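Local coordinates for glycosyl hydrolase family 2, TIM barrel domain protein (Faecalibacterium prausnitzii A2-165, PDB 6ED2) that probably hydrolyses beta-glucuronides as a family 2 glycosidase of a human gut bacterium, one of the enzymes studied for reactivating drugs, at residues V73-F77 with R328-L332; N162-E166 with K182-F188; R265-V269 with L308-S312; V579-F585 with N597-T603. All blocks are in the same frame, centred on the assembly; numbering follows the deposited sequence.

Contact 1: V73-F77 with R328-L332; sequences VPASF and RGRGL
The carbonyl oxygen of Arg328 is gripped by two backbone amides that reach it from opposite faces of its plane. Ser76 N comes from across the contact, with a donor-acceptor distance of 2.9 Å to Arg328 O, and Gly331 N closes a type II' beta turn on the same oxygen. Gly329, in the second position of that turn, takes the positive phi usual there. The hydroxyl of Ser76 makes the straighter bond: Arg330 N donates to Ser76 OG over 2.8 Å, with an N-H...O angle of 169°. The chi1 of Ser76, -57°, sets OG beside its own backbone N and within reach of the turn; the residue thus donates through its amide and accepts through its side chain, clasping the turn at two places. With no side chain at Gly331, the backbones nearly meet, Gly331 CA lying 3.9 Å from Ala75 CA. A water bridges the other end: it donates to Pro74 O and to Leu332 O, 2.8 Å from each, and accepts from Arg328 NH1 in the guanidinium plane. Arg328 NH2 also forms a salt bridge with Asp333 of the second subunit, placing the turn at a subunit interface. The contact joins the sugar-binding domain to the TIM barrel: the short strand 75-76 pairs with strand 195-196, while the turn lies between barrel strand 312-320 and helix 334-347.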
loop_
_atom_site.group_PDB
_atom_site.type_symbol
_atom_site.label_atom_id
_atom_site.label_comp_id
_atom_site.label_asym_id
_atom_site.label_seq_id
_atom_site.Cartn_x
_atom_site.Cartn_y
_atom_site.Cartn_z
ATOM N N VAL A 73 32.236 0.753 -1.587
ATOM C CA VAL A 73 32.587 2.073 -1.079
ATOM C C VAL A 73 32.342 3.041 -2.229
ATOM O O VAL A 73 32.828 2.799 -3.342
ATOM C CB VAL A 73 34.047 2.117 -0.602
ATOM C CG1 VAL A 73 34.458 3.537 -0.255
ATOM C CG2 VAL A 73 34.265 1.173 0.590
ATOM N N PRO A 74 31.577 4.123 -2.045
ATOM C CA PRO A 74 30.920 4.595 -0.823
ATOM C C PRO A 74 29.565 3.947 -0.533
ATOM O O PRO A 74 28.760 3.767 -1.439
ATOM C CB PRO A 74 30.735 6.096 -1.101
ATOM C CG PRO A 74 30.472 6.124 -2.602
ATOM C CD PRO A 74 31.391 5.065 -3.171
ATOM N N ALA A 75 29.311 3.657 0.743
ATOM C CA ALA A 75 28.004 3.235 1.233
ATOM C C ALA A 75 28.084 3.142 2.748
ATOM O O ALA A 75 29.171 2.982 3.318
ATOM C CB ALA A 75 27.573 1.879 0.639
ATOM N N SER A 76 26.926 3.257 3.397
ATOM C CA SER A 76 26.804 2.701 4.735
ATOM C C SER A 76 26.825 1.189 4.607
ATOM O O SER A 76 26.337 0.633 3.618
ATOM C CB SER A 76 25.502 3.140 5.411
ATOM O OG SER A 76 25.391 4.554 5.476
ATOM N N PHE A 77 27.400 0.512 5.609
ATOM C CA PHE A 77 27.418 -0.942 5.531
ATOM C C PHE A 77 26.096 -1.574 5.961
ATOM O O PHE A 77 25.818 -2.706 5.559
ATOM C CB PHE A 77 28.592 -1.524 6.347
ATOM C CG PHE A 77 28.461 -1.382 7.865
ATOM C CD1 PHE A 77 27.640 -2.233 8.605
ATOM C CD2 PHE A 77 29.201 -0.421 8.546
ATOM C CE1 PHE A 77 27.536 -2.125 10.011
ATOM C CE2 PHE A 77 29.112 -0.302 9.953
ATOM C CZ PHE A 77 28.267 -1.153 10.682
ATOM N N ARG A 328 21.782 2.025 0.397
ATOM C CA ARG A 328 23.123 2.580 0.605
ATOM C C ARG A 328 23.278 3.407 1.887
ATOM O O ARG A 328 24.380 3.911 2.150
ATOM C CB ARG A 328 23.526 3.453 -0.593
ATOM C CG ARG A 328 22.993 4.891 -0.530
ATOM C CD ARG A 328 23.003 5.560 -1.924
ATOM N NE ARG A 328 22.227 4.763 -2.864
ATOM C CZ ARG A 328 22.755 3.953 -3.777
ATOM N NH1 ARG A 328 24.079 3.855 -3.916
ATOM N NH2 ARG A 328 21.951 3.249 -4.564
ATOM N N GLY A 329 22.228 3.572 2.681
ATOM C CA GLY A 329 22.347 4.404 3.877
ATOM C C GLY A 329 22.652 5.840 3.518
ATOM O O GLY A 329 21.907 6.474 2.766
ATOM N N ARG A 330 23.768 6.378 4.020
ATOM C CA ARG A 330 24.158 7.755 3.712
ATOM C C ARG A 330 25.167 7.835 2.573
ATOM O O ARG A 330 25.708 8.918 2.314
ATOM C CB ARG A 330 24.728 8.460 4.950
ATOM C CG ARG A 330 23.882 8.274 6.194
ATOM C CD ARG A 330 23.853 9.498 7.151
ATOM N NE ARG A 330 23.061 9.096 8.316
ATOM C CZ ARG A 330 21.730 9.083 8.334
ATOM N NH1 ARG A 330 21.039 9.495 7.276
ATOM N NH2 ARG A 330 21.089 8.644 9.403
ATOM N N GLY A 331 25.408 6.727 1.879
ATOM C CA GLY A 331 26.354 6.744 0.775
ATOM C C GLY A 331 25.976 7.763 -0.284
ATOM O O GLY A 331 24.799 7.973 -0.588
ATOM N N LEU A 332 26.994 8.418 -0.832
ATOM C CA LEU A 332 26.786 9.362 -1.914
ATOM C C LEU A 332 26.324 8.598 -3.151
ATOM O O LEU A 332 26.870 7.538 -3.477
ATOM C CB LEU A 332 28.081 10.133 -2.206
ATOM C CG LEU A 332 27.991 11.087 -3.411
ATOM C CD1 LEU A 332 27.018 12.236 -3.131
ATOM C CD2 LEU A 332 29.367 11.646 -3.807
HETATM O O HOH W 1 26.494 5.073 -2.295
#

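Contact 2: N162-E166 with K182-F188; sequences NELSE and KIAAPYF
Within the sugar-binding domain, the beta hairpin of strands 172-176 and 182-186 is overlaid by the loop 162-166, with Glu166 meeting Tyr187 at one end and Leu164 pressing on the strand at the middle. Tyr187 OH donates to Glu166 OE2 over 2.6 Å, on the lone pair turned away from the other oxygen. That oxygen lies at the ring edge in the plane of the phenol, although the carboxylate itself is turned 62° from it. The second oxygen, Glu166 OE1, is taken by a salt bridge with Lys406, so both ends of the carboxylate are held. Leu164 touches through a single methyl: CD1 lies 4.0 Å from Ala184 CB and 3.8 Å from Phe188 CZ, and also contacts Pro186. The ring of Phe188 is in turn covered on one face by Pro186 CB, 3.3 Å above its centre. At the far end Glu163 OE1 and Lys182 NZ form a long salt bridge of 3.7 Å; this oxygen also accepts a hydrogen bond from Asn161. The loop follows strand 152-161 directly, its Asn162 is tied to Gly91 and Tyr89, and strand 182-186 is backed by its hairpin partner 172-176.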
loop_
_atom_site.group_PDB
_atom_site.type_symbol
_atom_site.label_atom_id
_atom_site.label_comp_id
_atom_site.label_asym_id
_atom_site.label_seq_id
_atom_site.Cartn_x
_atom_site.Cartn_y
_atom_site.Cartn_z
ATOM N N ASN A 162 31.845 3.195 15.167
ATOM C CA ASN A 162 30.592 3.944 15.094
ATOM C C ASN A 162 29.905 4.068 16.450
ATOM O O ASN A 162 28.696 4.329 16.510
ATOM C CB ASN A 162 29.646 3.307 14.076
ATOM C CG ASN A 162 29.201 1.919 14.485
ATOM O OD1 ASN A 162 29.744 1.332 15.422
ATOM N ND2 ASN A 162 28.209 1.376 13.774
ATOM N N GLU A 163 30.645 3.872 17.536
ATOM C CA GLU A 163 30.065 4.021 18.861
ATOM C C GLU A 163 29.719 5.479 19.130
ATOM O O GLU A 163 30.370 6.402 18.632
ATOM C CB GLU A 163 31.019 3.485 19.926
ATOM C CG GLU A 163 31.114 1.987 19.895
ATOM C CD GLU A 163 32.207 1.420 20.795
ATOM O OE1 GLU A 163 33.277 1.055 20.276
ATOM O OE2 GLU A 163 31.979 1.294 22.010
ATOM N N LEU A 164 28.653 5.671 19.899
ATOM C CA LEU A 164 28.156 6.984 20.264
ATOM C C LEU A 164 28.526 7.332 21.706
ATOM O O LEU A 164 28.609 6.462 22.576
ATOM C CB LEU A 164 26.641 7.026 20.090
ATOM C CG LEU A 164 26.152 6.832 18.651
ATOM C CD1 LEU A 164 24.633 6.889 18.608
ATOM C CD2 LEU A 164 26.779 7.872 17.714
ATOM N N SER A 165 28.735 8.622 21.956
ATOM C CA SER A 165 28.995 9.112 23.308
ATOM C C SER A 165 28.433 10.521 23.430
ATOM O O SER A 165 27.923 11.094 22.461
ATOM C CB SER A 165 30.491 9.109 23.636
ATOM O OG SER A 165 31.098 10.235 23.018
ATOM N N GLU A 166 28.549 11.084 24.634
ATOM C CA GLU A 166 28.081 12.429 24.925
ATOM C C GLU A 166 29.139 13.496 24.655
ATOM O O GLU A 166 28.898 14.675 24.943
ATOM C CB GLU A 166 27.607 12.516 26.380
ATOM C CG GLU A 166 26.521 11.505 26.706
ATOM C CD GLU A 166 25.910 11.698 28.090
ATOM O OE1 GLU A 166 26.536 12.374 28.938
ATOM O OE2 GLU A 166 24.782 11.197 28.312
ATOM N N LYS A 182 27.252 -4.796 21.612
ATOM C CA LYS A 182 27.005 -3.366 21.720
ATOM C C LYS A 182 25.917 -2.966 20.730
ATOM O O LYS A 182 25.830 -3.504 19.628
ATOM C CB LYS A 182 28.289 -2.567 21.444
ATOM C CG LYS A 182 29.006 -2.022 22.693
ATOM C CD LYS A 182 30.437 -1.540 22.384
ATOM C CE LYS A 182 31.430 -2.712 22.240
ATOM N NZ LYS A 182 32.747 -2.363 21.587
ATOM N N ILE A 183 25.084 -2.019 21.138
ATOM C CA ILE A 183 24.035 -1.448 20.310
ATOM C C ILE A 183 24.129 0.061 20.480
ATOM O O ILE A 183 24.463 0.544 21.567
ATOM C CB ILE A 183 22.634 -1.973 20.715
ATOM C CG1 ILE A 183 21.580 -1.544 19.712
ATOM C CG2 ILE A 183 22.221 -1.477 22.091
ATOM C CD1 ILE A 183 21.856 -2.091 18.374
ATOM N N ALA A 184 23.884 0.807 19.407
ATOM C CA ALA A 184 23.910 2.260 19.504
ATOM C C ALA A 184 22.561 2.769 19.990
ATOM O O ALA A 184 21.508 2.267 19.582
ATOM C CB ALA A 184 24.257 2.901 18.158
ATOM N N ALA A 185 22.599 3.766 20.874
ATOM C CA ALA A 185 21.399 4.383 21.440
ATOM C C ALA A 185 21.486 5.881 21.195
ATOM O O ALA A 185 21.922 6.640 22.071
ATOM C CB ALA A 185 21.267 4.078 22.933
ATOM N N PRO A 186 21.088 6.340 20.012
ATOM C CA PRO A 186 21.253 7.760 19.681
ATOM C C PRO A 186 20.351 8.642 20.523
ATOM O O PRO A 186 19.262 8.236 20.924
ATOM C CB PRO A 186 20.845 7.833 18.204
ATOM C CG PRO A 186 20.814 6.420 17.709
ATOM C CD PRO A 186 20.487 5.574 18.905
ATOM N N TYR A 187 20.817 9.870 20.780
ATOM C CA TYR A 187 19.935 10.922 21.268
ATOM C C TYR A 187 19.306 11.676 20.120
ATOM O O TYR A 187 18.736 12.754 20.338
ATOM C CB TYR A 187 20.678 11.924 22.168
ATOM C CG TYR A 187 21.335 11.341 23.398
ATOM C CD1 TYR A 187 21.003 10.064 23.864
ATOM C CD2 TYR A 187 22.301 12.070 24.094
ATOM C CE1 TYR A 187 21.619 9.535 24.987
ATOM C CE2 TYR A 187 22.919 11.556 25.201
ATOM C CZ TYR A 187 22.580 10.293 25.650
ATOM O OH TYR A 187 23.197 9.792 26.759
ATOM N N PHE A 188 19.424 11.145 18.902
ATOM C CA PHE A 188 18.932 11.804 17.707
ATOM C C PHE A 188 17.985 10.875 16.964
ATOM O O PHE A 188 17.936 9.666 17.195
ATOM C CB PHE A 188 20.075 12.260 16.785
ATOM C CG PHE A 188 21.132 11.225 16.563
ATOM C CD1 PHE A 188 21.008 10.290 15.531
ATOM C CD2 PHE A 188 22.261 11.186 17.373
ATOM C CE1 PHE A 188 22.005 9.326 15.305
ATOM C CE2 PHE A 188 23.257 10.228 17.179
ATOM C CZ PHE A 188 23.134 9.294 16.141
#

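Contact 3: R265-V269 with L308-S312; sequences RLWNV and LLNGS
Leu309 CD2 and Val269 CG2 form the tight side of the contact, 3.5 Å apart where the two branches cross at a slant. Leu309 extends away from its backbone N (chi1 173°), which carries CD2 up to the valine and close to the Trp267 indole, whose CZ3 is a looser neighbour at 4.5 Å. The indole itself is buried: Trp267 NE1 donates to Asp368 O, and the ring packs against Leu373 and Pro431, while Leu309 leans on Val314. Next to this apolar patch a single hydrogen bond ties the side chain of Asn310 to the backbone of the loop, Asn310 ND2 donating to Trp267 O over 2.8 Å. The oxygen lies close to the amide plane of Asn310, whereas the donor is tilted 34° from the carbonyl plane of Trp267. Asn310 OD1 accepts from Thr299 N, and with both amide atoms engaged its rotation is fixed. Asn310 and Gly311 occupy the corner of a type I' beta turn, the Asn-Gly pair with positive phi at both positions that is classic for tight two-residue hairpins; it is closed by Ser312 N to Leu309 O at 3.0 Å and links strand 306-309 to 312-320, a parallel strand of the TIM barrel. Toward solvent the fit slackens. Leu266 and Asn310 run antiparallel alongside each other, Leu266 CB 3.9 Å from Asn310 ND2, and Gly311 stands exposed beyond.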
loop_
_atom_site.group_PDB
_atom_site.type_symbol
_atom_site.label_atom_id
_atom_site.label_comp_id
_atom_site.label_asym_id
_atom_site.label_seq_id
_atom_site.Cartn_x
_atom_site.Cartn_y
_atom_site.Cartn_z
ATOM N N ARG A 265 28.321 38.760 -14.226
ATOM C CA ARG A 265 27.076 37.997 -14.237
ATOM C C ARG A 265 26.903 37.379 -12.856
ATOM O O ARG A 265 27.695 36.525 -12.437
ATOM C CB ARG A 265 27.093 36.937 -15.334
ATOM C CG ARG A 265 27.488 37.502 -16.691
ATOM C CD ARG A 265 27.230 36.511 -17.798
ATOM N NE ARG A 265 25.825 36.119 -17.846
ATOM C CZ ARG A 265 25.303 35.333 -18.784
ATOM N NH1 ARG A 265 26.075 34.855 -19.756
ATOM N NH2 ARG A 265 24.013 35.024 -18.750
ATOM N N LEU A 266 25.880 37.827 -12.147
ATOM C CA LEU A 266 25.703 37.464 -10.753
ATOM C C LEU A 266 25.042 36.098 -10.619
ATOM O O LEU A 266 24.198 35.702 -11.427
ATOM C CB LEU A 266 24.863 38.524 -10.042
ATOM C CG LEU A 266 25.455 39.929 -10.001
ATOM C CD1 LEU A 266 24.611 40.826 -9.088
ATOM C CD2 LEU A 266 26.917 39.903 -9.541
ATOM N N TRP A 267 25.445 35.385 -9.577
ATOM C CA TRP A 267 24.800 34.150 -9.172
ATOM C C TRP A 267 23.505 34.472 -8.431
ATOM O O TRP A 267 23.498 35.283 -7.503
ATOM C CB TRP A 267 25.769 33.364 -8.292
ATOM C CG TRP A 267 25.371 31.989 -7.911
ATOM C CD1 TRP A 267 25.844 30.811 -8.442
ATOM C CD2 TRP A 267 24.480 31.623 -6.851
ATOM N NE1 TRP A 267 25.278 29.734 -7.790
ATOM C CE2 TRP A 267 24.433 30.207 -6.813
ATOM C CE3 TRP A 267 23.705 32.352 -5.940
ATOM C CZ2 TRP A 267 23.641 29.516 -5.901
ATOM C CZ3 TRP A 267 22.925 31.663 -5.029
ATOM C CH2 TRP A 267 22.899 30.259 -5.012
ATOM N N ASN A 268 22.407 33.842 -8.846
ATOM C CA ASN A 268 21.090 34.139 -8.305
ATOM C C ASN A 268 20.297 32.860 -8.066
ATOM O O ASN A 268 20.578 31.814 -8.655
ATOM C CB ASN A 268 20.311 35.049 -9.246
ATOM C CG ASN A 268 20.204 36.442 -8.714
ATOM O OD1 ASN A 268 19.606 36.669 -7.645
ATOM N ND2 ASN A 268 20.799 37.391 -9.432
ATOM N N VAL A 269 19.278 32.969 -7.207
ATOM C CA VAL A 269 18.397 31.843 -6.923
ATOM C C VAL A 269 17.782 31.343 -8.221
ATOM O O VAL A 269 17.208 32.123 -8.990
ATOM C CB VAL A 269 17.304 32.254 -5.921
ATOM C CG1 VAL A 269 16.071 31.356 -6.070
ATOM C CG2 VAL A 269 17.822 32.159 -4.528
ATOM N N LEU A 308 18.834 39.207 2.321
ATOM C CA LEU A 308 19.127 39.922 1.082
ATOM C C LEU A 308 20.170 39.155 0.275
ATOM O O LEU A 308 21.303 38.958 0.736
ATOM C CB LEU A 308 19.610 41.340 1.361
ATOM C CG LEU A 308 18.574 42.306 1.953
ATOM C CD1 LEU A 308 19.159 43.719 2.003
ATOM C CD2 LEU A 308 17.269 42.279 1.164
ATOM N N LEU A 309 19.781 38.737 -0.924
ATOM C CA LEU A 309 20.665 38.097 -1.885
ATOM C C LEU A 309 20.901 39.083 -3.016
ATOM O O LEU A 309 19.953 39.460 -3.714
ATOM C CB LEU A 309 20.051 36.799 -2.423
ATOM C CG LEU A 309 20.798 36.092 -3.562
ATOM C CD1 LEU A 309 22.179 35.668 -3.126
ATOM C CD2 LEU A 309 20.008 34.879 -4.024
ATOM N N ASN A 310 22.157 39.490 -3.205
ATOM C CA ASN A 310 22.485 40.537 -4.175
ATOM C C ASN A 310 21.623 41.778 -3.949
ATOM O O ASN A 310 21.181 42.436 -4.889
ATOM C CB ASN A 310 22.342 40.025 -5.605
ATOM C CG ASN A 310 23.240 38.832 -5.877
ATOM O OD1 ASN A 310 24.308 38.716 -5.281
ATOM N ND2 ASN A 310 22.807 37.935 -6.756
ATOM N N GLY A 311 21.366 42.089 -2.681
ATOM C CA GLY A 311 20.611 43.276 -2.337
ATOM C C GLY A 311 19.113 43.172 -2.516
ATOM O O GLY A 311 18.428 44.181 -2.341
ATOM N N SER A 312 18.578 41.994 -2.860
ATOM C CA SER A 312 17.137 41.800 -2.978
ATOM C C SER A 312 16.644 40.742 -1.994
ATOM O O SER A 312 17.309 39.720 -1.799
ATOM C CB SER A 312 16.738 41.384 -4.399
ATOM O OG SER A 312 16.527 42.522 -5.207
#

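Contact 4: V579-F585 with N597-T603; sequences VWNFADF and NKKGIFT. With FMT (formic acid), chain G.
A non-proline cis peptide joins Trp580 to Asn581, and the nitrogen of that same peptide, Asn581 N, donates to Lys599 O at 3.2 Å. A cis peptide after a tryptophan at the end of the last barrel strand is a known feature of TIM-barrel glycosidases such as those of family 2. Asn597 and Lys599 make the Asn-X-Lys pair that in related beta-glucuronidases recognises the substrate carboxylate. Here both hold a formic acid, probably from the crystallisation liquor, with FMT O1 3.0 Å from Asn597 ND2 and 2.8 Å from Lys599 NZ and at the edge of the Trp580 indole, consistent with a carboxylate pocket; Lys599 NZ is also salt-bridged to Asp539. The Asn597 side chain lies flat on Phe585, amide and ring planes 18° apart, its CB 3.6 Å from the ring centroid. Its OD1 accepts from Lys599 N, an Asx turn that ties the asparagine side chain to the lysine backbone. Asp584 OD1 takes Gly600 N at 2.9 Å and is also bridged to Lys609. On the apolar side, Val579 CG1 meets Ile601 CG1 tip to tip. Ile601 also packs on helix 610-621, while Phe582 and Phe602 pack against Phe319 of strand 312-320 and Leu343 of helix 334-347.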
loop_
_atom_site.group_PDB
_atom_site.type_symbol
_atom_site.label_atom_id
_atom_site.label_comp_id
_atom_site.label_asym_id
_atom_site.label_seq_id
_atom_site.Cartn_x
_atom_site.Cartn_y
_atom_site.Cartn_z
ATOM N N VAL A 579 10.378 22.691 5.419
ATOM C CA VAL A 579 9.503 21.685 6.006
ATOM C C VAL A 579 10.324 20.437 6.280
ATOM O O VAL A 579 11.334 20.177 5.619
ATOM C CB VAL A 579 8.289 21.413 5.084
ATOM C CG1 VAL A 579 8.714 20.685 3.803
ATOM C CG2 VAL A 579 7.190 20.640 5.818
ATOM N N TRP A 580 9.915 19.675 7.292
ATOM C CA TRP A 580 10.499 18.368 7.575
ATOM C C TRP A 580 9.605 17.287 6.975
ATOM O O TRP A 580 8.437 17.185 7.348
ATOM C CB TRP A 580 10.613 18.166 9.077
ATOM C CG TRP A 580 11.546 17.086 9.502
ATOM C CD1 TRP A 580 11.219 15.918 10.124
ATOM C CD2 TRP A 580 12.967 17.099 9.384
ATOM N NE1 TRP A 580 12.354 15.200 10.399
ATOM C CE2 TRP A 580 13.442 15.901 9.946
ATOM C CE3 TRP A 580 13.887 18.006 8.843
ATOM C CZ2 TRP A 580 14.800 15.582 9.989
ATOM C CZ3 TRP A 580 15.227 17.687 8.877
ATOM C CH2 TRP A 580 15.673 16.483 9.451
ATOM N N ASN A 581 10.128 16.473 6.065
ATOM C CA ASN A 581 11.489 16.442 5.541
ATOM C C ASN A 581 11.316 16.271 4.019
ATOM O O ASN A 581 10.221 15.907 3.571
ATOM C CB ASN A 581 12.246 15.265 6.168
ATOM C CG ASN A 581 13.694 15.100 5.664
ATOM O OD1 ASN A 581 13.943 14.618 4.553
ATOM N ND2 ASN A 581 14.653 15.409 6.539
ATOM N N PHE A 582 12.365 16.519 3.227
ATOM C CA PHE A 582 12.285 16.275 1.786
ATOM C C PHE A 582 11.744 14.873 1.469
ATOM O O PHE A 582 10.873 14.710 0.611
ATOM C CB PHE A 582 13.668 16.477 1.151
ATOM C CG PHE A 582 13.739 16.081 -0.313
ATOM C CD1 PHE A 582 13.239 16.922 -1.295
ATOM C CD2 PHE A 582 14.307 14.880 -0.693
ATOM C CE1 PHE A 582 13.287 16.569 -2.625
ATOM C CE2 PHE A 582 14.378 14.514 -2.037
ATOM C CZ PHE A 582 13.868 15.360 -3.002
ATOM N N ALA A 583 12.236 13.845 2.157
ATOM C CA ALA A 583 11.838 12.485 1.815
ATOM C C ALA A 583 11.830 11.608 3.061
ATOM O O ALA A 583 12.578 11.851 4.009
ATOM C CB ALA A 583 12.777 11.899 0.739
ATOM N N ASP A 584 10.977 10.579 3.048
ATOM C CA ASP A 584 11.007 9.561 4.091
ATOM C C ASP A 584 12.428 9.035 4.254
ATOM O O ASP A 584 13.142 8.832 3.267
ATOM C CB ASP A 584 10.067 8.388 3.758
ATOM C CG ASP A 584 8.598 8.818 3.526
ATOM O OD1 ASP A 584 8.131 9.837 4.098
ATOM O OD2 ASP A 584 7.903 8.094 2.767
ATOM N N PHE A 585 12.842 8.823 5.506
ATOM C CA PHE A 585 14.217 8.443 5.796
ATOM C C PHE A 585 14.216 7.499 6.982
ATOM O O PHE A 585 13.226 7.391 7.715
ATOM C CB PHE A 585 15.109 9.674 6.074
ATOM C CG PHE A 585 14.689 10.489 7.291
ATOM C CD1 PHE A 585 15.219 10.217 8.543
ATOM C CD2 PHE A 585 13.780 11.531 7.171
ATOM C CE1 PHE A 585 14.834 10.957 9.660
ATOM C CE2 PHE A 585 13.392 12.287 8.286
ATOM C CZ PHE A 585 13.927 12.002 9.532
ATOM N N ASN A 597 11.078 7.377 9.382
ATOM C CA ASN A 597 10.326 8.612 9.531
ATOM C C ASN A 597 9.503 8.827 8.273
ATOM O O ASN A 597 10.032 8.710 7.167
ATOM C CB ASN A 597 11.292 9.781 9.753
ATOM C CG ASN A 597 10.583 11.097 10.080
ATOM O OD1 ASN A 597 9.778 11.600 9.292
ATOM N ND2 ASN A 597 10.914 11.678 11.230
ATOM N N LYS A 598 8.220 9.152 8.440
ATOM C CA LYS A 598 7.295 9.229 7.312
ATOM C C LYS A 598 6.752 10.642 7.111
ATOM O O LYS A 598 5.640 10.829 6.609
ATOM C CB LYS A 598 6.157 8.225 7.488
ATOM C CG LYS A 598 6.612 6.779 7.268
ATOM C CD LYS A 598 7.137 6.602 5.840
ATOM C CE LYS A 598 7.228 5.133 5.415
ATOM N NZ LYS A 598 8.371 4.410 6.040
ATOM N N LYS A 599 7.529 11.652 7.489
ATOM C CA LYS A 599 7.162 13.034 7.227
ATOM C C LYS A 599 7.658 13.513 5.859
ATOM O O LYS A 599 7.563 14.708 5.559
ATOM C CB LYS A 599 7.690 13.932 8.353
ATOM C CG LYS A 599 7.169 13.549 9.760
ATOM C CD LYS A 599 7.251 14.750 10.727
ATOM C CE LYS A 599 6.683 14.443 12.131
ATOM N NZ LYS A 599 7.385 13.355 12.889
ATOM N N GLY A 600 8.163 12.605 5.025
ATOM C CA GLY A 600 8.660 13.016 3.723
ATOM C C GLY A 600 7.588 13.725 2.910
ATOM O O GLY A 600 6.409 13.366 2.945
ATOM N N ILE A 601 8.005 14.773 2.201
ATOM C CA ILE A 601 7.159 15.328 1.153
ATOM C C ILE A 601 7.198 14.418 -0.082
ATOM O O ILE A 601 6.212 14.332 -0.836
ATOM C CB ILE A 601 7.612 16.766 0.839
ATOM C CG1 ILE A 601 7.500 17.645 2.096
ATOM C CG2 ILE A 601 6.784 17.372 -0.305
ATOM C CD1 ILE A 601 6.120 17.554 2.797
ATOM N N PHE A 602 8.322 13.730 -0.295
ATOM C CA PHE A 602 8.461 12.657 -1.268
ATOM C C PHE A 602 8.715 11.352 -0.533
ATOM O O PHE A 602 9.174 11.351 0.617
ATOM C CB PHE A 602 9.601 12.942 -2.249
ATOM C CG PHE A 602 9.447 14.251 -2.971
ATOM C CD1 PHE A 602 8.797 14.304 -4.203
ATOM C CD2 PHE A 602 9.926 15.426 -2.411
ATOM C CE1 PHE A 602 8.632 15.492 -4.867
ATOM C CE2 PHE A 602 9.767 16.638 -3.065
ATOM C CZ PHE A 602 9.113 16.677 -4.296
ATOM N N THR A 603 8.395 10.237 -1.203
ATOM C CA THR A 603 8.771 8.937 -0.668
ATOM C C THR A 603 10.294 8.785 -0.700
ATOM O O THR A 603 11.010 9.544 -1.355
ATOM C CB THR A 603 8.143 7.804 -1.485
ATOM O OG1 THR A 603 8.719 7.818 -2.798
ATOM C CG2 THR A 603 6.617 7.950 -1.587
HETATM C C FMT G . 10.290 14.566 13.698
HETATM O O1 FMT G . 10.050 14.216 12.544
HETATM O O2 FMT G . 10.824 13.823 14.524
#

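From the N terminus, contact 1 opens first, at 73-77, and closes only at 328-332, enclosing 250 mostly beta residues. Contacts 2 and 3 both nest inside that loop, one after the other: contact 2 folds the sugar-binding domain onto itself over a short span, and contact 3 joins the next domain to the hairpin leading into the TIM barrel. Contact 4 follows in series, late in the chain, closing a short loop between the last barrel strand, 574-580, and helix 610-621; none of the four cross. Contacts 1 and 2 touch, Phe77 CZ lying 4.0 Å from Asn162 ND2. Contact 3 lies across the chain's centre from both; contacts 3 and 4 reach the same barrel sheet.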